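Local coordinates for protein omega transaminase (Pseudomonas sp., PDB 5LHA) that probably transfers amino groups between amines or beta-alanine and keto acids such as pyruvate, using pyridoxal phosphate as its cofactor, at residues A72-A77 / C338-A343; I94-V99 / G333-C338; E113-V118 / A304-Q309. All coordinates share one frame; numbering follows the deposited sequence.

Contact 1: A72-A77 / C338-A343; sequences ASVKAA and CAAALA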
loop_
_atom_site.group_PDB
_atom_site.type_symbol
_atom_site.label_atom_id
_atom_site.label_comp_id
_atom_site.label_asym_id
_atom_site.label_seq_id
_atom_site.Cartn_x
_atom_site.Cartn_y
_atom_site.Cartn_z
ATOM N N ALA A 72 -19.855 39.690 -21.143
ATOM C CA ALA A 72 -21.317 39.734 -21.119
ATOM C C ALA A 72 -21.931 38.456 -21.684
ATOM O O ALA A 72 -22.837 37.874 -21.078
ATOM C CB ALA A 72 -21.816 40.961 -21.884
ATOM N N SER A 73 -21.445 38.001 -22.841
ATOM C CA SER A 73 -22.013 36.817 -23.493
ATOM C C SER A 73 -22.011 35.590 -22.576
ATOM O O SER A 73 -22.968 34.805 -22.573
ATOM C CB SER A 73 -21.244 36.525 -24.783
ATOM O OG SER A 73 -19.889 36.216 -24.512
ATOM N N VAL A 74 -20.916 35.373 -21.842
ATOM C CA VAL A 74 -20.834 34.253 -20.903
ATOM C C VAL A 74 -21.802 34.445 -19.738
ATOM O O VAL A 74 -22.464 33.497 -19.298
ATOM C CB VAL A 74 -19.386 34.073 -20.412
ATOM C CG1 VAL A 74 -19.264 32.847 -19.503
ATOM C CG2 VAL A 74 -18.436 33.960 -21.595
ATOM N N LYS A 75 -21.864 35.661 -19.187
ATOM C CA LYS A 75 -22.835 35.935 -18.132
ATOM C C LYS A 75 -24.262 35.706 -18.623
ATOM O O LYS A 75 -25.111 35.209 -17.874
ATOM C CB LYS A 75 -22.672 37.360 -17.602
ATOM C CG LYS A 75 -21.345 37.653 -16.910
ATOM C CD LYS A 75 -21.357 39.042 -16.273
ATOM C CE LYS A 75 -21.947 40.097 -17.201
ATOM N NZ LYS A 75 -21.776 41.490 -16.675
ATOM N N ALA A 76 -24.550 36.093 -19.871
ATOM C CA ALA A 76 -25.877 35.870 -20.449
ATOM C C ALA A 76 -26.175 34.383 -20.629
ATOM O O ALA A 76 -27.317 33.947 -20.446
ATOM C CB ALA A 76 -26.007 36.610 -21.782
ATOM N N ALA A 77 -25.174 33.595 -21.024
ATOM C CA ALA A 77 -25.378 32.155 -21.160
ATOM C C ALA A 77 -25.755 31.514 -19.831
ATOM O O ALA A 77 -26.660 30.675 -19.773
ATOM C CB ALA A 77 -24.116 31.500 -21.726
ATOM N N CYS A 338 -21.961 23.603 -18.234
ATOM C CA CYS A 338 -21.818 23.318 -19.656
ATOM C C CYS A 338 -22.160 24.546 -20.494
ATOM O O CYS A 338 -21.386 24.950 -21.373
ATOM C CB CYS A 338 -22.714 22.137 -20.030
ATOM S SG CYS A 338 -22.216 20.571 -19.274
ATOM N N ALA A 339 -23.311 25.170 -20.202
ATOM C CA ALA A 339 -23.748 26.371 -20.907
ATOM C C ALA A 339 -22.670 27.445 -20.929
ATOM O O ALA A 339 -22.420 28.069 -21.970
ATOM C CB ALA A 339 -25.028 26.917 -20.264
ATOM N N ALA A 340 -22.071 27.725 -19.766
ATOM C CA ALA A 340 -20.984 28.693 -19.710
ATOM C C ALA A 340 -19.784 28.225 -20.525
ATOM O O ALA A 340 -19.110 29.040 -21.166
ATOM C CB ALA A 340 -20.587 28.972 -18.257
ATOM N N ALA A 341 -19.474 26.925 -20.476
ATOM C CA ALA A 341 -18.361 26.383 -21.251
ATOM C C ALA A 341 -18.533 26.647 -22.742
ATOM O O ALA A 341 -17.585 27.059 -23.426
ATOM C CB ALA A 341 -18.228 24.880 -20.997
ATOM N N LEU A 342 -19.736 26.393 -23.267
ATOM C CA LEU A 342 -19.980 26.585 -24.697
ATOM C C LEU A 342 -19.714 28.022 -25.115
ATOM O O LEU A 342 -19.110 28.266 -26.168
ATOM C CB LEU A 342 -21.403 26.165 -25.061
ATOM C CG LEU A 342 -21.646 24.660 -24.917
ATOM C CD1 LEU A 342 -23.129 24.301 -24.966
ATOM C CD2 LEU A 342 -20.878 23.920 -25.985
ATOM N N ALA A 343 -20.144 28.987 -24.296
ATOM C CA ALA A 343 -19.890 30.386 -24.613
ATOM C C ALA A 343 -18.403 30.692 -24.558
ATOM O O ALA A 343 -17.890 31.475 -25.366
ATOM C CB ALA A 343 -20.659 31.295 -23.653
#

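Contact 2: I94-V99 / G333-C338; sequences IAHPRV and GHPTAC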
loop_
_atom_site.group_PDB
_atom_site.type_symbol
_atom_site.label_atom_id
_atom_site.label_comp_id
_atom_site.label_asym_id
_atom_site.label_seq_id
_atom_site.Cartn_x
_atom_site.Cartn_y
_atom_site.Cartn_z
ATOM N N ILE A 94 -30.109 8.880 -17.465
ATOM C CA ILE A 94 -30.739 10.186 -17.351
ATOM C C ILE A 94 -29.763 11.235 -17.851
ATOM O O ILE A 94 -28.558 11.125 -17.613
ATOM C CB ILE A 94 -31.161 10.473 -15.894
ATOM C CG1 ILE A 94 -32.184 9.428 -15.432
ATOM C CG2 ILE A 94 -31.707 11.901 -15.742
ATOM C CD1 ILE A 94 -32.759 9.672 -14.044
ATOM N N ALA A 95 -30.270 12.235 -18.566
ATOM C CA ALA A 95 -29.394 13.332 -18.961
ATOM C C ALA A 95 -30.245 14.570 -19.237
ATOM O O ALA A 95 -31.408 14.642 -18.830
ATOM C CB ALA A 95 -28.516 12.919 -20.155
ATOM N N HIS A 96 -29.658 15.536 -19.934
ATOM C CA HIS A 96 -30.260 16.827 -20.226
ATOM C C HIS A 96 -29.538 17.403 -21.430
ATOM O O HIS A 96 -28.436 16.954 -21.761
ATOM C CB HIS A 96 -30.149 17.778 -19.021
ATOM C CG HIS A 96 -28.741 18.007 -18.563
ATOM N ND1 HIS A 96 -27.897 18.905 -19.178
ATOM C CD2 HIS A 96 -28.038 17.470 -17.540
ATOM C CE1 HIS A 96 -26.728 18.898 -18.567
ATOM N NE2 HIS A 96 -26.788 18.040 -17.565
ATOM N N PRO A 97 -30.123 18.396 -22.108
ATOM C CA PRO A 97 -29.549 18.809 -23.405
ATOM C C PRO A 97 -28.119 19.330 -23.341
ATOM O O PRO A 97 -27.312 18.983 -24.214
ATOM C CB PRO A 97 -30.538 19.875 -23.893
ATOM C CG PRO A 97 -31.830 19.472 -23.293
ATOM C CD PRO A 97 -31.484 18.938 -21.922
ATOM N N ARG A 98 -27.779 20.143 -22.330
ATOM C CA ARG A 98 -26.497 20.848 -22.328
ATOM C C ARG A 98 -25.310 19.892 -22.288
ATOM O O ARG A 98 -24.242 20.218 -22.824
ATOM C CB ARG A 98 -26.417 21.811 -21.140
ATOM C CG ARG A 98 -27.346 23.008 -21.215
ATOM C CD ARG A 98 -27.088 23.935 -22.408
ATOM N NE ARG A 98 -27.767 23.496 -23.628
ATOM C CZ ARG A 98 -29.081 23.531 -23.813
ATOM N NH1 ARG A 98 -29.884 23.971 -22.855
ATOM N NH2 ARG A 98 -29.597 23.110 -24.956
ATOM N N VAL A 99 -25.450 18.745 -21.614
ATOM C CA VAL A 99 -24.346 17.788 -21.538
ATOM C C VAL A 99 -24.113 17.106 -22.884
ATOM O O VAL A 99 -22.969 16.795 -23.243
ATOM C CB VAL A 99 -24.593 16.777 -20.400
ATOM C CG1 VAL A 99 -25.829 15.969 -20.640
ATOM C CG2 VAL A 99 -23.412 15.854 -20.273
ATOM N N GLY A 333 -21.448 17.049 -15.547
ATOM C CA GLY A 333 -22.327 17.511 -16.605
ATOM C C GLY A 333 -23.269 18.623 -16.210
ATOM O O GLY A 333 -24.310 18.790 -16.852
ATOM N N HIS A 334 -22.929 19.390 -15.174
ATOM C CA HIS A 334 -23.772 20.442 -14.631
ATOM C C HIS A 334 -24.281 21.355 -15.747
ATOM O O HIS A 334 -23.471 21.908 -16.506
ATOM C CB HIS A 334 -22.973 21.236 -13.589
ATOM C CG HIS A 334 -23.805 22.151 -12.740
ATOM N ND1 HIS A 334 -24.288 23.357 -13.198
ATOM C CD2 HIS A 334 -24.242 22.031 -11.464
ATOM C CE1 HIS A 334 -24.986 23.942 -12.241
ATOM N NE2 HIS A 334 -24.975 23.157 -11.179
ATOM N N PRO A 335 -25.598 21.522 -15.887
ATOM C CA PRO A 335 -26.116 22.277 -17.040
ATOM C C PRO A 335 -25.613 23.703 -17.081
ATOM O O PRO A 335 -25.259 24.194 -18.159
ATOM C CB PRO A 335 -27.638 22.191 -16.865
ATOM C CG PRO A 335 -27.876 21.019 -15.982
ATOM C CD PRO A 335 -26.663 20.847 -15.124
ATOM N N THR A 336 -25.585 24.397 -15.945
ATOM C CA THR A 336 -25.088 25.765 -15.982
ATOM C C THR A 336 -23.615 25.785 -16.373
ATOM O O THR A 336 -23.197 26.605 -17.203
ATOM C CB THR A 336 -25.318 26.454 -14.637
ATOM O OG1 THR A 336 -26.688 26.290 -14.254
ATOM C CG2 THR A 336 -25.000 27.947 -14.740
ATOM N N ALA A 337 -22.828 24.844 -15.836
ATOM C CA ALA A 337 -21.411 24.769 -16.175
ATOM C C ALA A 337 -21.209 24.534 -17.661
ATOM O O ALA A 337 -20.394 25.203 -18.303
ATOM C CB ALA A 337 -20.737 23.662 -15.362
ATOM N N CYS A 338 -21.961 23.603 -18.234
ATOM C CA CYS A 338 -21.818 23.318 -19.656
ATOM C C CYS A 338 -22.160 24.546 -20.494
ATOM O O CYS A 338 -21.386 24.950 -21.373
ATOM C CB CYS A 338 -22.714 22.137 -20.030
ATOM S SG CYS A 338 -22.216 20.571 -19.274
#

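Contact 3: E113-V118 / A304-Q309; sequences ERMARV and ATLFNQ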
loop_
_atom_site.group_PDB
_atom_site.type_symbol
_atom_site.label_atom_id
_atom_site.label_comp_id
_atom_site.label_asym_id
_atom_site.label_seq_id
_atom_site.Cartn_x
_atom_site.Cartn_y
_atom_site.Cartn_z
ATOM N N GLU A 113 -7.082 13.991 -31.976
ATOM C CA GLU A 113 -6.593 13.051 -30.980
ATOM C C GLU A 113 -7.515 11.847 -30.810
ATOM O O GLU A 113 -7.343 11.081 -29.859
ATOM C CB GLU A 113 -6.383 13.765 -29.645
ATOM C CG GLU A 113 -5.257 14.803 -29.669
ATOM C CD GLU A 113 -5.588 16.023 -30.505
ATOM O OE1 GLU A 113 -6.776 16.404 -30.557
ATOM O OE2 GLU A 113 -4.661 16.583 -31.128
ATOM N N ARG A 114 -8.474 11.663 -31.725
ATOM C CA ARG A 114 -9.390 10.517 -31.731
ATOM C C ARG A 114 -10.104 10.346 -30.389
ATOM O O ARG A 114 -10.464 9.235 -29.997
ATOM C CB ARG A 114 -8.664 9.225 -32.136
ATOM C CG ARG A 114 -9.586 8.115 -32.674
ATOM C CD ARG A 114 -8.846 6.833 -33.101
ATOM N NE ARG A 114 -7.570 6.637 -32.403
ATOM C CZ ARG A 114 -7.434 6.204 -31.146
ATOM N NH1 ARG A 114 -8.496 5.911 -30.413
ATOM N NH2 ARG A 114 -6.224 6.068 -30.616
ATOM N N MET A 115 -10.318 11.450 -29.671
ATOM C CA MET A 115 -11.097 11.401 -28.441
ATOM C C MET A 115 -12.537 11.016 -28.748
ATOM O O MET A 115 -13.149 11.538 -29.685
ATOM C CB MET A 115 -11.062 12.756 -27.733
ATOM C CG MET A 115 -9.720 13.132 -27.120
ATOM S SD MET A 115 -9.110 11.928 -25.919
ATOM C CE MET A 115 -7.348 12.034 -26.202
ATOM N N ALA A 116 -13.092 10.121 -27.940
ATOM C CA ALA A 116 -14.405 9.554 -28.222
ATOM C C ALA A 116 -15.425 9.767 -27.114
ATOM O O ALA A 116 -16.611 9.933 -27.412
ATOM C CB ALA A 116 -14.288 8.051 -28.509
ATOM N N ARG A 117 -15.000 9.775 -25.849
ATOM C CA ARG A 117 -15.901 9.867 -24.711
ATOM C C ARG A 117 -15.380 10.891 -23.710
ATOM O O ARG A 117 -14.168 11.056 -23.537
ATOM C CB ARG A 117 -16.058 8.505 -24.019
ATOM C CG ARG A 117 -16.696 7.431 -24.879
ATOM C CD ARG A 117 -18.196 7.634 -24.991
ATOM N NE ARG A 117 -18.848 6.552 -25.727
ATOM C CZ ARG A 117 -19.001 6.529 -27.049
ATOM N NH1 ARG A 117 -18.559 7.531 -27.795
ATOM N NH2 ARG A 117 -19.610 5.507 -27.629
ATOM N N VAL A 118 -16.317 11.572 -23.047
ATOM C CA VAL A 118 -16.020 12.550 -22.006
ATOM C C VAL A 118 -16.633 12.067 -20.700
ATOM O O VAL A 118 -17.781 11.607 -20.681
ATOM C CB VAL A 118 -16.565 13.950 -22.345
ATOM C CG1 VAL A 118 -15.999 14.977 -21.372
ATOM C CG2 VAL A 118 -16.276 14.334 -23.790
ATOM N N ALA A 304 -13.172 18.129 -17.091
ATOM C CA ALA A 304 -13.502 17.086 -18.055
ATOM C C ALA A 304 -12.305 16.183 -18.291
ATOM O O ALA A 304 -11.160 16.644 -18.322
ATOM C CB ALA A 304 -13.985 17.665 -19.393
ATOM N N THR A 305 -12.588 14.891 -18.428
ATOM C CA THR A 305 -11.615 13.897 -18.854
ATOM C C THR A 305 -12.121 13.262 -20.141
ATOM O O THR A 305 -13.221 12.703 -20.164
ATOM C CB THR A 305 -11.425 12.841 -17.773
ATOM O OG1 THR A 305 -11.242 13.501 -16.518
ATOM C CG2 THR A 305 -10.181 11.985 -18.071
ATOM N N LEU A 306 -11.332 13.357 -21.206
ATOM C CA LEU A 306 -11.687 12.768 -22.495
ATOM C C LEU A 306 -10.877 11.504 -22.719
ATOM O O LEU A 306 -9.704 11.439 -22.353
ATOM C CB LEU A 306 -11.440 13.734 -23.655
ATOM C CG LEU A 306 -12.458 14.858 -23.895
ATOM C CD1 LEU A 306 -12.365 15.919 -22.810
ATOM C CD2 LEU A 306 -12.264 15.476 -25.270
ATOM N N PHE A 307 -11.506 10.513 -23.344
ATOM C CA PHE A 307 -10.902 9.217 -23.613
ATOM C C PHE A 307 -11.000 8.926 -25.099
ATOM O O PHE A 307 -12.018 9.218 -25.732
ATOM C CB PHE A 307 -11.587 8.114 -22.801
ATOM C CG PHE A 307 -11.619 8.397 -21.320
ATOM C CD1 PHE A 307 -12.588 9.219 -20.772
ATOM C CD2 PHE A 307 -10.661 7.845 -20.481
ATOM C CE1 PHE A 307 -12.604 9.496 -19.410
ATOM C CE2 PHE A 307 -10.673 8.115 -19.113
ATOM C CZ PHE A 307 -11.645 8.935 -18.581
ATOM N N ASN A 308 -9.934 8.363 -25.656
ATOM C CA ASN A 308 -9.927 8.109 -27.084
ATOM C C ASN A 308 -10.717 6.839 -27.405
ATOM O O ASN A 308 -11.183 6.123 -26.514
ATOM C CB ASN A 308 -8.484 8.057 -27.602
ATOM C CG ASN A 308 -7.656 6.941 -26.972
ATOM O OD1 ASN A 308 -8.162 6.121 -26.218
ATOM N ND2 ASN A 308 -6.366 6.930 -27.272
ATOM N N GLN A 309 -10.881 6.585 -28.710
ATOM C CA GLN A 309 -11.669 5.448 -29.178
ATOM C C GLN A 309 -11.101 4.131 -28.669
ATOM O O GLN A 309 -11.858 3.228 -28.297
ATOM C CB GLN A 309 -11.724 5.445 -30.706
ATOM C CG GLN A 309 -12.832 4.587 -31.314
ATOM C CD GLN A 309 -14.206 5.235 -31.257
ATOM O OE1 GLN A 309 -14.404 6.338 -31.772
ATOM N NE2 GLN A 309 -15.165 4.548 -30.644
#

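Contact 1: A72-A77 / C338-A343
V74 and A77 of helix 72-85 pack on A339, A340 and A343 of helix 335-350, forming a nearly antiparallel helix pair within the fold type I architecture of a class-III aminotransferase. The axes of the two short segments come to within 8.4 Å at an angle of 155°, a short distance consistent with four of these five residues being alanines. No hydrogen bond crosses the interface, and the helices meet purely through van der Waals contact.

The tight part centres on the A343 methyl, which touches both A77 CB and V74 CG2; the distance from A343 CB to A77 CB is 4.0 Å. V74 divides its two branches between neighbours. With CG1 anti to the backbone N (chi1 -176°), that methyl lies 4.3 Å from A340 CB, while CG2, beside the backbone N, approaches A343 CB to 4.0 Å. V74 is buried, and V344 and I347 pack on it further, so its isopropyl group is enclosed by both helices and by the loops carrying I67 and Y299. A77 CB also rests 3.8 Å from A339 O, a carbonyl already engaged in its own helix by a weak bond from A343 N.

Towards S73 the packing thins. This exposed residue meets the other segment mainly through its backbone, and its side chain approaches I347 further along helix 335-350. K75 points away from helix 335-350; its NZ hydrogen-bonds N70 OD1 of the same chain and forms a salt bridge with D83 of the second subunit. At the partly exposed A77, the A339 methyl completes the seam, with A339 CB 4.1 Å from A77 O.

Contact 2: I94-V99 / G333-C338
H96 reaches G333 and P335 because its CG sits between the backbone N and the carbonyl carbon (chi1 57°), and a chi2 of 81° turns the imidazole so that its two faces meet V99 CG1 and P335 CG. Two helix N termini meet here, with H96 at the N-cap position of helix 97-109 and H334 at that of helix 335-350. The imidazole is sandwiched: V99 CG1 lies over the centre of one face, and P335 covers the opposite face in a CH-pi contact, its CG 3.6 Å from the H96 ring centroid. At the ring edge NE2 gives a weak, bent hydrogen bond to G333 O (2.7 Å, 125° at the hydrogen). An alanine in place of H96 would probably leave G333 O without this donor and open a gap between P335 and V99.

G333 has a positive phi, and a beta carbon on it would press against V99 CG2. The H334 side chain starts away from the 94-99 segment. Its ND1 caps the helix by accepting weak bonds from T336 N and A337 N, while NE2 bonds G298 O of the second subunit; its side chain lies about 9 Å from a bound PMP. R98 packs with its aliphatic base, CG being 3.9 Å from P335 O, before its guanidinium leaves to form salt bridges with D101 and E84. The C338 methylene closes the contact, with CB 3.7 Å from R98 O and 3.9 Å from R98 CB.

Contact 3: E113-V118 / A304-Q309
A classic beta bulge, in which A116 and R117 both face F307, joins strand 115-121, outermost of the sheet within this chain, to the antiparallel strand 303-308 in the seven-stranded sheet of the fold type I large domain. F307 O is gripped by two amides: A116 N at 2.6 Å in an almost straight bond (171° at the hydrogen), and R117 N at 3.0 Å. F307 N returns a bond of 2.7 Å to R117 O. The extra residue shifts the register by one, so M115 pairs with N308 and V118 with L306. V118 also has backbone hydrogen bonds to the second subunit. Beyond the bulge, Q309 N donates to R114 O, and N308 caps the following helix through OD1 to I311 N.

R117 and F307 share one face of the sheet. The phenyl edge lies near R117 O, and the ring meets W22 of the second subunit. R117 NH1 hydrogen-bonds A116 O at 3.1 Å, from above the plane of that carbonyl, while NE forms a salt bridge with E316.

M115 crosses L306 at about a right angle, with M115 SD 3.7 Å from L306 CB. V118 and L306 share the other face, lying side by side and pointing the same way, with V118 CG2 3.9 Å from L306 CG. The other branch, CG1, anti to the backbone N (chi1 -169°), packs on A304, V118 CG1 standing 3.9 Å from A304 CB.

Overall arrangement
From the N terminus the chain passes through 72-77, 94-99 and 113-118 in turn, and later supplies their partners in reverse order. Residues 304-309 therefore close the innermost loop at contact 3, 333-338 close the next at contact 2, and 338-343 close the outermost at contact 1; the three nest without crossing. Contacts 1 and 2 share C338 on helix 335-350 and touch each other, A339 CB lying 4.2 Å from R98 CD, so this one helix gathers both helix 72-85 and the start of helix 97-109. Contact 3 joins strand 115-121, outermost within this chain, to strand 303-308 of the large-domain sheet; like contact 2 it borders the second subunit, which contact 1 meets through K75.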